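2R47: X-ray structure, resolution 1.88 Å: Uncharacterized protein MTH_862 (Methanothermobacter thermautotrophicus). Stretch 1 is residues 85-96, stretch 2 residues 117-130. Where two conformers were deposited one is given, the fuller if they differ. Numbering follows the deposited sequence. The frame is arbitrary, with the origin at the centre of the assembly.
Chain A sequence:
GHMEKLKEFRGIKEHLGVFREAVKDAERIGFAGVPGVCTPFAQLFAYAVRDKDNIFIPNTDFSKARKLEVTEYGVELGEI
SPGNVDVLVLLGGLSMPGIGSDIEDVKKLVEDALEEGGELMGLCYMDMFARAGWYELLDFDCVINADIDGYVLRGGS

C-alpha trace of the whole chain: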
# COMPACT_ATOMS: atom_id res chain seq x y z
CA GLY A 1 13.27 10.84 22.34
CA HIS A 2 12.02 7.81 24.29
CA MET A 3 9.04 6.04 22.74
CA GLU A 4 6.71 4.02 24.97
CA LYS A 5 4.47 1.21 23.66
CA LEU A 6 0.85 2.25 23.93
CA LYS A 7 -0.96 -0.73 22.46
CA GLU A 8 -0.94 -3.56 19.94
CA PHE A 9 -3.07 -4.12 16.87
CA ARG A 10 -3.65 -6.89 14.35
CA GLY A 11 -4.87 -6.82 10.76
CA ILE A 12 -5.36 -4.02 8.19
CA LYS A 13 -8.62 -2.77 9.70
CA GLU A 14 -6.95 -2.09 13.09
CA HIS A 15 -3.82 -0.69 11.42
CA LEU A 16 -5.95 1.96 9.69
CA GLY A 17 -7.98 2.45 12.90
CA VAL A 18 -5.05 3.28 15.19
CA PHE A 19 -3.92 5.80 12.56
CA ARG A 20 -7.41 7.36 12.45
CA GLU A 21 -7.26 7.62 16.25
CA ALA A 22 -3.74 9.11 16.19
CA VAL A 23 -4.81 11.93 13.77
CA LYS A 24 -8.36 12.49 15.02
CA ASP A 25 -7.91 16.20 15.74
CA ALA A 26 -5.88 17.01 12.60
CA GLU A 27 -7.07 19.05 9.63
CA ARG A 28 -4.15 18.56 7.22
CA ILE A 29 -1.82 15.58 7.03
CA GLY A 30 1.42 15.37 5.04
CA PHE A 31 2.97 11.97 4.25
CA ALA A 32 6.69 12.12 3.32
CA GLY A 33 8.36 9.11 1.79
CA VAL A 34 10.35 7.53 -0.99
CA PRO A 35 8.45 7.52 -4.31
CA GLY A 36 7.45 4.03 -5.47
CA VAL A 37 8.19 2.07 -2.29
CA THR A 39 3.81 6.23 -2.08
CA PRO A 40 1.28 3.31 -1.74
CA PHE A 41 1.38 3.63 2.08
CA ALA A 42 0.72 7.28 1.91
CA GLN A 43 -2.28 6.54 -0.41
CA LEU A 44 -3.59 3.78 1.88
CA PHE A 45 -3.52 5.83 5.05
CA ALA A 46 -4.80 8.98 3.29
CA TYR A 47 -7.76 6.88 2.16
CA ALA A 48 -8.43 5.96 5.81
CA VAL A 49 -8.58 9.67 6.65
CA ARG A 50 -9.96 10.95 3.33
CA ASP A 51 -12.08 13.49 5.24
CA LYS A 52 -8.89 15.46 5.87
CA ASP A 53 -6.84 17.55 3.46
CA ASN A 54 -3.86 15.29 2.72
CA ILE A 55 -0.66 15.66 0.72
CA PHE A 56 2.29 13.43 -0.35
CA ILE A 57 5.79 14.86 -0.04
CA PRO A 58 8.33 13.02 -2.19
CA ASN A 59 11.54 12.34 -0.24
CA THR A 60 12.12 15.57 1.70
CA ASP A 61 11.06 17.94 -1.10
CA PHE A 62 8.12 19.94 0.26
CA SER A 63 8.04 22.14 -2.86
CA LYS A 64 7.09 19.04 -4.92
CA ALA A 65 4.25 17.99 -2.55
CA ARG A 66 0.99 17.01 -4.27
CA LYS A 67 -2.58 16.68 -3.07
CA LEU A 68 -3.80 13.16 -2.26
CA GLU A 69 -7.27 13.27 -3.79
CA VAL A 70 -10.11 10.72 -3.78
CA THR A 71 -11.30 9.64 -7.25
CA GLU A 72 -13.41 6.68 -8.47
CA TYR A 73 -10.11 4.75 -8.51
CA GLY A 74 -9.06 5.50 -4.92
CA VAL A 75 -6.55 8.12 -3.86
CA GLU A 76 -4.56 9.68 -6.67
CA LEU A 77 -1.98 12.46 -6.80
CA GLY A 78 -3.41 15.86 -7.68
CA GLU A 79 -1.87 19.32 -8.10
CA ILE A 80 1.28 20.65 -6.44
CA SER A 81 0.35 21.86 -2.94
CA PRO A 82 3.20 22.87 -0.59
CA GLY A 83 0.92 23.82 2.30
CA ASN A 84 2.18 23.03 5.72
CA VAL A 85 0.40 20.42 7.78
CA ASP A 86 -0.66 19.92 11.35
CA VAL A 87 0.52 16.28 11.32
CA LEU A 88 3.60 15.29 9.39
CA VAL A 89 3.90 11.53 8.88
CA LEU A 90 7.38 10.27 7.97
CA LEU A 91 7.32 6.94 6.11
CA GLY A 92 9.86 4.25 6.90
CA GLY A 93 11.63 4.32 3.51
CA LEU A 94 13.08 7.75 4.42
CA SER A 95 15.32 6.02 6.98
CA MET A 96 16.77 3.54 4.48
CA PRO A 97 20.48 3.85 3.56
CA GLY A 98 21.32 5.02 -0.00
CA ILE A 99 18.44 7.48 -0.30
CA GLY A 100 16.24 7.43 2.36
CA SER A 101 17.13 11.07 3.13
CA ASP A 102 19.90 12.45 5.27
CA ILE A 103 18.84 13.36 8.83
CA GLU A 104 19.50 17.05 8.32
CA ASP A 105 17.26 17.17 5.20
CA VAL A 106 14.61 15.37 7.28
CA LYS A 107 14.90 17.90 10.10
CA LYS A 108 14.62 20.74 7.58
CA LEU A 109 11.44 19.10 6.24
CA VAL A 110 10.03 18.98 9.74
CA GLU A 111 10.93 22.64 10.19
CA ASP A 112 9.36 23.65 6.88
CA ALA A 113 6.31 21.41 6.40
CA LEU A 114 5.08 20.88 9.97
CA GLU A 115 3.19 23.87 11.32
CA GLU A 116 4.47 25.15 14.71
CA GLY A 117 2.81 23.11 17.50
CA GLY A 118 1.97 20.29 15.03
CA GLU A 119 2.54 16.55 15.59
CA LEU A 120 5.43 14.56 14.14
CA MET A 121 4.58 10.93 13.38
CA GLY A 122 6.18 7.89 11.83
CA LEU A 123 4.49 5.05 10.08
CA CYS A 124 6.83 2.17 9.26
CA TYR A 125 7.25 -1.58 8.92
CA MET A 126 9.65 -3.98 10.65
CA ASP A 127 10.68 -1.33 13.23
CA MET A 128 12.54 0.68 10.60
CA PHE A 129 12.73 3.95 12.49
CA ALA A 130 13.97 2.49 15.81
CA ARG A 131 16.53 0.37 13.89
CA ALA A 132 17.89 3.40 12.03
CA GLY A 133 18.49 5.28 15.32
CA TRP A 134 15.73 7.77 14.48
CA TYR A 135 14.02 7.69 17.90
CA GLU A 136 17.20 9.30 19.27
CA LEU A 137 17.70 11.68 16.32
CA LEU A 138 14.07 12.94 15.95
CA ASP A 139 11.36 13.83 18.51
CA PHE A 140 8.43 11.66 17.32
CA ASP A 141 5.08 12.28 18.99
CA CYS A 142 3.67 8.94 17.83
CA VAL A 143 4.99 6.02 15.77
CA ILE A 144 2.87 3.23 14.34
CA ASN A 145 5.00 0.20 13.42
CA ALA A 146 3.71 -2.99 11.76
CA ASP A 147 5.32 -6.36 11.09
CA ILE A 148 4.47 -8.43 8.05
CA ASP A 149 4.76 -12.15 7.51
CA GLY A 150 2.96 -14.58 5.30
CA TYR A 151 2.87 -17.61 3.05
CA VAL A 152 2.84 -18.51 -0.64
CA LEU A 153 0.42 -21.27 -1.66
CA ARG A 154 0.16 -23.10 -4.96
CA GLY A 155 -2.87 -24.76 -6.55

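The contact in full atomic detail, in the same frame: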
# COMPACT_ATOMS: atom_id res chain seq x y z
N VAL A 85 1.36 21.38 7.29
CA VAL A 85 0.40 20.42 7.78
C VAL A 85 0.40 20.45 9.27
O VAL A 85 1.38 20.89 9.88
CB VAL A 85 0.75 18.98 7.27
CG1 VAL A 85 0.75 18.96 5.74
CG2 VAL A 85 2.15 18.57 7.76
N ASP A 86 -0.68 20.00 9.90
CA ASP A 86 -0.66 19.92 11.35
C ASP A 86 -0.26 18.53 11.87
O ASP A 86 -0.00 18.37 13.05
CB ASP A 86 -1.95 20.49 11.98
CG ASP A 86 -3.19 19.82 11.46
OD1 ASP A 86 -3.25 18.59 11.58
OD2 ASP A 86 -4.10 20.49 10.94
N VAL A 87 -0.19 17.54 10.98
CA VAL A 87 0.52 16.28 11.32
C VAL A 87 1.41 15.93 10.14
O VAL A 87 0.95 15.86 8.99
CB VAL A 87 -0.44 15.05 11.53
CG1 VAL A 87 0.39 13.76 11.85
CG2 VAL A 87 -1.41 15.31 12.69
N LEU A 88 2.69 15.71 10.42
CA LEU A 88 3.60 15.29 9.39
C LEU A 88 3.94 13.83 9.67
O LEU A 88 4.46 13.52 10.72
CB LEU A 88 4.86 16.15 9.36
CG LEU A 88 5.93 15.76 8.32
CD1 LEU A 88 5.44 15.65 6.86
CD2 LEU A 88 7.13 16.74 8.45
N VAL A 89 3.66 12.95 8.70
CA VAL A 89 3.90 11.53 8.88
C VAL A 89 5.11 11.15 8.02
O VAL A 89 5.07 11.20 6.76
CB VAL A 89 2.62 10.67 8.46
CG1 VAL A 89 2.91 9.15 8.69
CG2 VAL A 89 1.32 11.18 9.19
N LEU A 90 6.20 10.78 8.68
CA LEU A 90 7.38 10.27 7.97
C LEU A 90 7.17 8.77 7.72
O LEU A 90 6.83 8.02 8.66
CB LEU A 90 8.65 10.47 8.82
CG LEU A 90 8.89 11.93 9.25
CD1 LEU A 90 10.27 11.99 10.09
CD2 LEU A 90 8.85 12.88 8.05
N LEU A 91 7.43 8.34 6.49
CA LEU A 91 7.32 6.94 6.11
C LEU A 91 8.67 6.25 6.23
O LEU A 91 9.73 6.90 6.07
CB LEU A 91 6.69 6.82 4.69
CG LEU A 91 5.29 7.48 4.68
CD1 LEU A 91 4.73 7.51 3.24
CD2 LEU A 91 4.27 6.75 5.57
N GLY A 92 8.64 4.95 6.58
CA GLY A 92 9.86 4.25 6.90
C GLY A 92 11.00 4.27 5.87
O GLY A 92 12.18 4.25 6.26
N GLY A 93 10.65 4.29 4.60
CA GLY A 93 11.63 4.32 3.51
C GLY A 93 12.59 5.49 3.64
O GLY A 93 13.74 5.39 3.18
N LEU A 94 12.16 6.59 4.26
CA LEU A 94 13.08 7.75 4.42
C LEU A 94 14.33 7.41 5.22
O LEU A 94 15.37 8.10 5.10
CB LEU A 94 12.40 8.91 5.12
CG LEU A 94 11.26 9.61 4.37
CD1 LEU A 94 10.69 10.78 5.20
CD2 LEU A 94 11.79 10.12 3.05
N SER A 95 14.21 6.39 6.06
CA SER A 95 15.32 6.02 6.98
C SER A 95 16.26 5.02 6.34
O SER A 95 17.27 4.62 6.94
CB SER A 95 14.80 5.47 8.33
OG SER A 95 14.15 4.24 8.19
N MET A 96 15.96 4.58 5.13
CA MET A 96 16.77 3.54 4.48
C MET A 96 18.08 4.12 3.96
O MET A 96 18.10 5.21 3.44
CB MET A 96 16.01 2.87 3.31
CG MET A 96 15.92 3.72 2.04
SD MET A 96 15.38 2.89 0.54
CE MET A 96 13.61 3.01 0.73
N GLY A 117 3.76 23.83 16.64
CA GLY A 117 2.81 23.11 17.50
C GLY A 117 2.18 21.84 16.91
O GLY A 117 1.32 21.22 17.56
N GLY A 118 2.57 21.46 15.69
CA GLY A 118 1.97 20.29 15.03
C GLY A 118 2.60 18.99 15.54
O GLY A 118 3.51 19.02 16.36
N GLU A 119 2.08 17.84 15.09
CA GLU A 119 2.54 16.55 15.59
C GLU A 119 3.46 15.91 14.55
O GLU A 119 3.14 15.95 13.35
CB GLU A 119 1.32 15.66 15.82
CG GLU A 119 1.59 14.18 16.04
CD GLU A 119 0.36 13.43 16.53
OE1 GLU A 119 -0.40 14.00 17.34
OE2 GLU A 119 0.15 12.27 16.12
N LEU A 120 4.56 15.31 15.01
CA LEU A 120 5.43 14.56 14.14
C LEU A 120 5.13 13.08 14.38
O LEU A 120 5.21 12.59 15.51
CB LEU A 120 6.89 14.86 14.44
CG LEU A 120 7.90 14.12 13.57
CD1 LEU A 120 7.65 14.58 12.06
CD2 LEU A 120 9.37 14.29 14.11
N MET A 121 4.84 12.36 13.30
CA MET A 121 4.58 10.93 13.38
C MET A 121 5.45 10.12 12.42
O MET A 121 5.95 10.65 11.43
CB MET A 121 3.11 10.65 13.05
CG MET A 121 2.17 11.13 14.13
SD MET A 121 0.46 10.63 13.85
CE MET A 121 0.66 8.96 13.14
N GLY A 122 5.62 8.85 12.75
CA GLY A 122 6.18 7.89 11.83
C GLY A 122 5.29 6.70 11.61
O GLY A 122 4.67 6.16 12.55
N LEU A 123 5.26 6.23 10.39
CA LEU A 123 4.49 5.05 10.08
C LEU A 123 5.49 4.16 9.36
O LEU A 123 6.03 4.56 8.33
CB LEU A 123 3.37 5.46 9.14
CG LEU A 123 2.07 4.72 9.00
CD1 LEU A 123 1.35 4.70 10.34
CD2 LEU A 123 1.22 5.52 7.95
N CYS A 124 5.82 3.00 9.91
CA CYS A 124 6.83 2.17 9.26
C CYS A 124 6.53 0.67 9.44
O CYS A 124 5.57 0.30 10.11
CB CYS A 124 8.24 2.52 9.80
SG CYS A 124 8.46 2.21 11.57
N TYR A 125 7.36 -0.16 8.80
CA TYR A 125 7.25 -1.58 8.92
C TYR A 125 8.57 -2.11 9.46
O TYR A 125 9.63 -1.53 9.21
CB TYR A 125 6.92 -2.23 7.57
CG TYR A 125 5.54 -1.86 7.10
CD1 TYR A 125 4.42 -2.69 7.33
CD2 TYR A 125 5.33 -0.62 6.48
CE1 TYR A 125 3.14 -2.30 6.89
CE2 TYR A 125 4.05 -0.21 6.08
CZ TYR A 125 2.96 -1.05 6.29
OH TYR A 125 1.73 -0.57 5.86
N MET A 126 8.48 -3.24 10.17
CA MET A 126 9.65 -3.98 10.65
C MET A 126 10.56 -3.11 11.51
O MET A 126 11.79 -3.28 11.47
CB MET A 126 10.43 -4.60 9.46
CG MET A 126 9.53 -5.40 8.50
SD MET A 126 8.48 -6.65 9.26
CE MET A 126 9.73 -7.91 9.61
N ASP A 127 9.96 -2.16 12.24
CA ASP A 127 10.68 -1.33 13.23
C ASP A 127 11.75 -0.44 12.60
O ASP A 127 12.80 -0.18 13.21
CB ASP A 127 11.29 -2.21 14.31
CG ASP A 127 11.26 -1.58 15.69
OD1 ASP A 127 10.60 -0.52 15.90
OD2 ASP A 127 11.92 -2.18 16.58
N MET A 128 11.50 0.01 11.38
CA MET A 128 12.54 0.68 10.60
C MET A 128 13.08 1.90 11.33
O MET A 128 14.30 2.11 11.34
CB MET A 128 11.97 1.11 9.23
CG MET A 128 13.02 1.36 8.17
SD MET A 128 13.89 -0.15 7.65
CE MET A 128 12.50 -1.18 7.12
N PHE A 129 12.22 2.74 11.89
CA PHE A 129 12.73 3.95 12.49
C PHE A 129 13.62 3.70 13.72
O PHE A 129 14.67 4.34 13.88
CB PHE A 129 11.62 4.90 12.86
CG PHE A 129 10.98 5.56 11.68
CD1 PHE A 129 11.76 6.22 10.75
CD2 PHE A 129 9.61 5.53 11.52
CE1 PHE A 129 11.16 6.88 9.63
CE2 PHE A 129 9.00 6.17 10.42
CZ PHE A 129 9.80 6.82 9.48
N ALA A 130 13.16 2.85 14.63
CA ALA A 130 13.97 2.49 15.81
C ALA A 130 15.35 1.94 15.36
O ALA A 130 16.40 2.33 15.90
CB ALA A 130 13.24 1.43 16.59

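Neighbouring parallel strands are joined by a regular backbone ladder, but their fit depends on how side chains of unequal size share the two faces of the sheet. The pairing in MTH_862 illustrates the point. The strands run parallel with a crossing angle of -29°, in a register that sets Val87 beside Glu119 and Leu91 beside Leu123. Every second residue of the first stretch faces the partner strand with its backbone, Leu88 and Leu90 each donating through N and accepting through O: Glu119 N bonds to Asp86 O (3.0 Å), Leu88 N to Glu119 O (3.0 Å), Met121 N to Leu88 O (2.9 Å), Leu90 N to Met121 O (2.8 Å) and Leu123 N to Leu90 O (2.9 Å). The ladder frays where the first chain enters a 3-10 segment, and the bond from Gly92 N to Leu123 O (3.2 Å) is weak, bent to 128°.

On one face, valines interlock with longer side chains. Val87 CG1 rests 3.7 Å from Met121 SD, and Val89 CG1 lies 3.7 Å from Leu123 CB, so each valine also packs against the residue diagonally ahead of its register partner. Leu91 extends the apolar seam, its CD2 3.9 Å from Leu123 CB.

The opposite face holds the clearest bump and hollow. Gly122, the register partner of Leu90, leaves a space that the Phe129 ring enters from the following helix; a CB there would lie 2.7 Å from Phe129 CE2, a clash. The ring packs with CZ 3.9 Å from Leu90 CB and presents its edge to Leu90 O, while Leu120 CD1 approaches Leu90 CG at 4.1 Å.

Beyond the ladder, Gly92 permits a similarly close approach: its CA sits 3.7 Å from Cys124 CB, and a CB would clash with that same atom. Ser95 turns its OG back to Gly92 O in a 2.8 Å hydrogen bond, while OG also touches Met128 CG at 3.1 Å, closing the contact.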